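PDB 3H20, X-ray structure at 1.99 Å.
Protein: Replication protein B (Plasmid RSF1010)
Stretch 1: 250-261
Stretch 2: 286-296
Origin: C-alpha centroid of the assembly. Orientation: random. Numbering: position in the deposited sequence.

Stretch 1, residues 250-261: LASRGRSAEEIG
Stretch 2, residues 286-296: TVSKVMGLPSV

Each stretch is a helix, a break and a second helix. In the first, helix 250-252, which begins earlier in the chain, ends at Ser252, and Arg253 (-95/8) is the first residue out of it; Gly254, at phi/psi 100/3, takes a left-handed turn where a CB would jam against the preceding carbonyl. Arg255 and Ser256 are extended (-68/144, -71/157), and helix 257-261 follows. In the second, a helix running through Val287 and Val290 gives way to Leu293 (-74/134), the N-cap residue of the helix that starts at Pro294. Helices 257-261 and 286-291 run at 135° with axes 10.5 Å apart at closest. The register sets CA of Ala257 6.3 Å from CA of Val287, and CA of Ser252 4.9 Å from CA of Val296.

Apolar packing does most of the work, for no direct hydrogen bond crosses; 344 Å² is buried in all. Buried Ala251 points its CB toward the other stretch, and its single methyl lets three partners reach it: Val290 CG1 at 3.6 Å, Met291 CE at 3.9 Å and Val296 CG1 at 3.9 Å. Val290 and Val296 are both chi1 t and buried, as are Val287 and Ile260. Val287, chi1 t, also points toward its partner, placing CG1 3.6 Å from Ala257 CB and CG2 4.1 Å from Ile260 CG2 (Ile260 is mt). Met291 leaves its helix sideways, but its mmt rotamer brings CE back to 4.2 Å from Ala257 CB, so one flexible thioether spans both alanines.

The polar link is a water, 2.6 Å from Ser252 OG (chi1 m) and donating a weak hydrogen bond to Ser295 O at 3.1 Å; those two protein atoms are themselves 4.3 Å apart.

Local bonds brace the first stretch's turn. Arg255 N donates to Leu250 O (3.0 Å). Ser256, chi1 t, caps the helix: OG accepts from Glu258 N (2.8 Å) and weakly from Glu259 N (3.5 Å). Glu259 answers with OE1 to Ser256 N (2.8 Å), while its OE2 forms a salt bridge with Arg255 NH1 (2.9 Å).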

# COMPACT_ATOMS: atom_id res chain seq x y z
N LEU A 250 -33.37 -9.35 2.32
CA LEU A 250 -32.79 -10.15 1.24
C LEU A 250 -33.27 -9.74 -0.16
O LEU A 250 -32.46 -9.63 -1.08
CB LEU A 250 -33.06 -11.65 1.48
CG LEU A 250 -31.99 -12.47 2.23
CD1 LEU A 250 -31.75 -11.94 3.64
CD2 LEU A 250 -32.38 -13.96 2.26
N ALA A 251 -34.57 -9.50 -0.31
CA ALA A 251 -35.14 -9.08 -1.61
C ALA A 251 -34.68 -7.68 -2.02
O ALA A 251 -34.42 -7.43 -3.20
CB ALA A 251 -36.65 -9.15 -1.59
N SER A 252 -34.58 -6.78 -1.04
CA SER A 252 -34.07 -5.42 -1.28
C SER A 252 -32.61 -5.41 -1.72
O SER A 252 -32.16 -4.48 -2.41
CB SER A 252 -34.24 -4.56 -0.03
OG SER A 252 -35.59 -4.18 0.15
N ARG A 253 -31.87 -6.45 -1.32
CA ARG A 253 -30.45 -6.58 -1.66
C ARG A 253 -30.24 -7.45 -2.91
O ARG A 253 -29.11 -7.76 -3.28
CB ARG A 253 -29.65 -7.09 -0.45
CG ARG A 253 -29.57 -6.05 0.68
CD ARG A 253 -29.21 -6.65 2.04
NE ARG A 253 -29.60 -5.74 3.13
CZ ARG A 253 -29.50 -5.99 4.43
NH1 ARG A 253 -29.01 -7.15 4.87
NH2 ARG A 253 -29.90 -5.08 5.31
N GLY A 254 -31.34 -7.80 -3.57
CA GLY A 254 -31.30 -8.44 -4.89
C GLY A 254 -31.47 -9.95 -4.94
O GLY A 254 -31.37 -10.56 -6.01
N ARG A 255 -31.71 -10.57 -3.79
CA ARG A 255 -31.89 -12.02 -3.73
C ARG A 255 -33.17 -12.43 -4.43
O ARG A 255 -34.18 -11.72 -4.37
CB ARG A 255 -31.88 -12.55 -2.29
CG ARG A 255 -30.55 -12.42 -1.56
CD ARG A 255 -29.46 -13.25 -2.21
NE ARG A 255 -28.22 -13.24 -1.44
CZ ARG A 255 -27.10 -13.86 -1.79
NH1 ARG A 255 -27.05 -14.57 -2.92
NH2 ARG A 255 -26.03 -13.78 -1.01
N SER A 256 -33.11 -13.57 -5.10
CA SER A 256 -34.23 -14.10 -5.88
C SER A 256 -35.37 -14.59 -4.99
O SER A 256 -35.16 -14.92 -3.82
CB SER A 256 -33.73 -15.25 -6.76
OG SER A 256 -34.77 -16.17 -7.06
N ALA A 257 -36.57 -14.63 -5.55
CA ALA A 257 -37.72 -15.24 -4.88
C ALA A 257 -37.44 -16.71 -4.55
O ALA A 257 -37.87 -17.20 -3.51
CB ALA A 257 -38.97 -15.11 -5.74
N GLU A 258 -36.71 -17.38 -5.45
CA GLU A 258 -36.30 -18.78 -5.26
C GLU A 258 -35.22 -18.92 -4.18
O GLU A 258 -35.29 -19.83 -3.35
CB GLU A 258 -35.81 -19.39 -6.59
CG GLU A 258 -35.52 -20.89 -6.52
CD GLU A 258 -34.90 -21.46 -7.79
OE1 GLU A 258 -34.40 -20.68 -8.63
OE2 GLU A 258 -34.91 -22.70 -7.95
N GLU A 259 -34.22 -18.04 -4.21
CA GLU A 259 -33.17 -17.97 -3.18
C GLU A 259 -33.77 -17.82 -1.77
O GLU A 259 -33.37 -18.53 -0.84
CB GLU A 259 -32.20 -16.82 -3.46
CG GLU A 259 -31.09 -17.14 -4.46
CD GLU A 259 -30.15 -15.96 -4.71
OE1 GLU A 259 -30.63 -14.88 -5.09
OE2 GLU A 259 -28.93 -16.13 -4.53
N ILE A 260 -34.72 -16.91 -1.63
CA ILE A 260 -35.37 -16.63 -0.34
C ILE A 260 -36.26 -17.80 0.11
O ILE A 260 -36.23 -18.19 1.28
CB ILE A 260 -36.18 -15.31 -0.39
CG1 ILE A 260 -35.24 -14.12 -0.59
CG2 ILE A 260 -37.02 -15.13 0.88
CD1 ILE A 260 -35.93 -12.84 -1.08
N GLY A 261 -37.04 -18.34 -0.83
CA GLY A 261 -37.88 -19.49 -0.56
C GLY A 261 -37.10 -20.68 -0.05
O GLY A 261 -37.47 -21.28 0.96
N THR A 286 -45.39 -15.14 1.72
CA THR A 286 -44.36 -14.28 2.31
C THR A 286 -43.58 -13.56 1.22
O THR A 286 -43.41 -12.33 1.28
CB THR A 286 -43.38 -15.08 3.21
OG1 THR A 286 -44.10 -15.59 4.34
CG2 THR A 286 -42.23 -14.19 3.71
N VAL A 287 -43.11 -14.31 0.23
CA VAL A 287 -42.32 -13.72 -0.85
C VAL A 287 -43.17 -12.77 -1.70
O VAL A 287 -42.70 -11.70 -2.09
CB VAL A 287 -41.62 -14.79 -1.72
CG1 VAL A 287 -40.85 -14.14 -2.86
CG2 VAL A 287 -40.67 -15.64 -0.88
N SER A 288 -44.43 -13.14 -1.94
CA SER A 288 -45.36 -12.31 -2.72
C SER A 288 -45.58 -10.94 -2.06
O SER A 288 -45.50 -9.92 -2.73
CB SER A 288 -46.70 -13.02 -2.94
OG SER A 288 -47.52 -12.27 -3.82
N LYS A 289 -45.83 -10.95 -0.76
CA LYS A 289 -46.10 -9.72 -0.00
C LYS A 289 -44.90 -8.79 -0.03
O LYS A 289 -45.05 -7.58 -0.20
CB LYS A 289 -46.47 -10.05 1.44
CG LYS A 289 -47.90 -10.56 1.61
CD LYS A 289 -48.45 -10.27 3.01
CE LYS A 289 -47.61 -10.91 4.12
NZ LYS A 289 -48.29 -10.82 5.46
N VAL A 290 -43.72 -9.37 0.14
CA VAL A 290 -42.45 -8.65 0.11
C VAL A 290 -42.21 -7.98 -1.25
O VAL A 290 -41.86 -6.80 -1.31
CB VAL A 290 -41.30 -9.61 0.50
CG1 VAL A 290 -39.96 -9.17 -0.06
CG2 VAL A 290 -41.26 -9.78 2.02
N MET A 291 -42.44 -8.72 -2.34
CA MET A 291 -42.19 -8.22 -3.69
C MET A 291 -43.15 -7.10 -4.11
O MET A 291 -42.84 -6.31 -5.00
CB MET A 291 -42.20 -9.36 -4.72
CG MET A 291 -41.06 -10.40 -4.59
SD MET A 291 -39.39 -9.66 -4.59
CE MET A 291 -38.37 -11.14 -4.52
N GLY A 292 -44.30 -7.02 -3.44
CA GLY A 292 -45.29 -5.97 -3.69
C GLY A 292 -45.00 -4.64 -3.00
O GLY A 292 -45.63 -3.62 -3.31
N LEU A 293 -44.04 -4.63 -2.07
CA LEU A 293 -43.74 -3.43 -1.30
C LEU A 293 -43.01 -2.42 -2.17
O LEU A 293 -42.05 -2.78 -2.86
CB LEU A 293 -42.89 -3.74 -0.07
CG LEU A 293 -43.53 -4.54 1.07
CD1 LEU A 293 -42.46 -4.93 2.06
CD2 LEU A 293 -44.66 -3.76 1.75
N PRO A 294 -43.44 -1.15 -2.11
CA PRO A 294 -42.76 -0.05 -2.80
C PRO A 294 -41.28 0.01 -2.42
O PRO A 294 -40.44 0.22 -3.29
CB PRO A 294 -43.48 1.21 -2.27
CG PRO A 294 -44.77 0.74 -1.70
CD PRO A 294 -44.62 -0.70 -1.34
N SER A 295 -40.97 -0.22 -1.14
CA SER A 295 -39.58 -0.21 -0.65
C SER A 295 -38.71 -1.23 -1.39
O SER A 295 -37.61 -0.91 -1.81
CB SER A 295 -39.53 -0.46 0.86
OG SER A 295 -40.05 -1.74 1.19
N VAL A 296 -39.23 -2.44 -1.55
CA VAL A 296 -38.51 -3.53 -2.20
C VAL A 296 -38.39 -3.25 -3.70
O VAL A 296 -37.30 -3.38 -4.26
CB VAL A 296 -39.20 -4.89 -1.92
CG1 VAL A 296 -38.56 -6.00 -2.74
CG2 VAL A 296 -39.11 -5.21 -0.45
O HOH W 1 -35.92 -1.62 0.75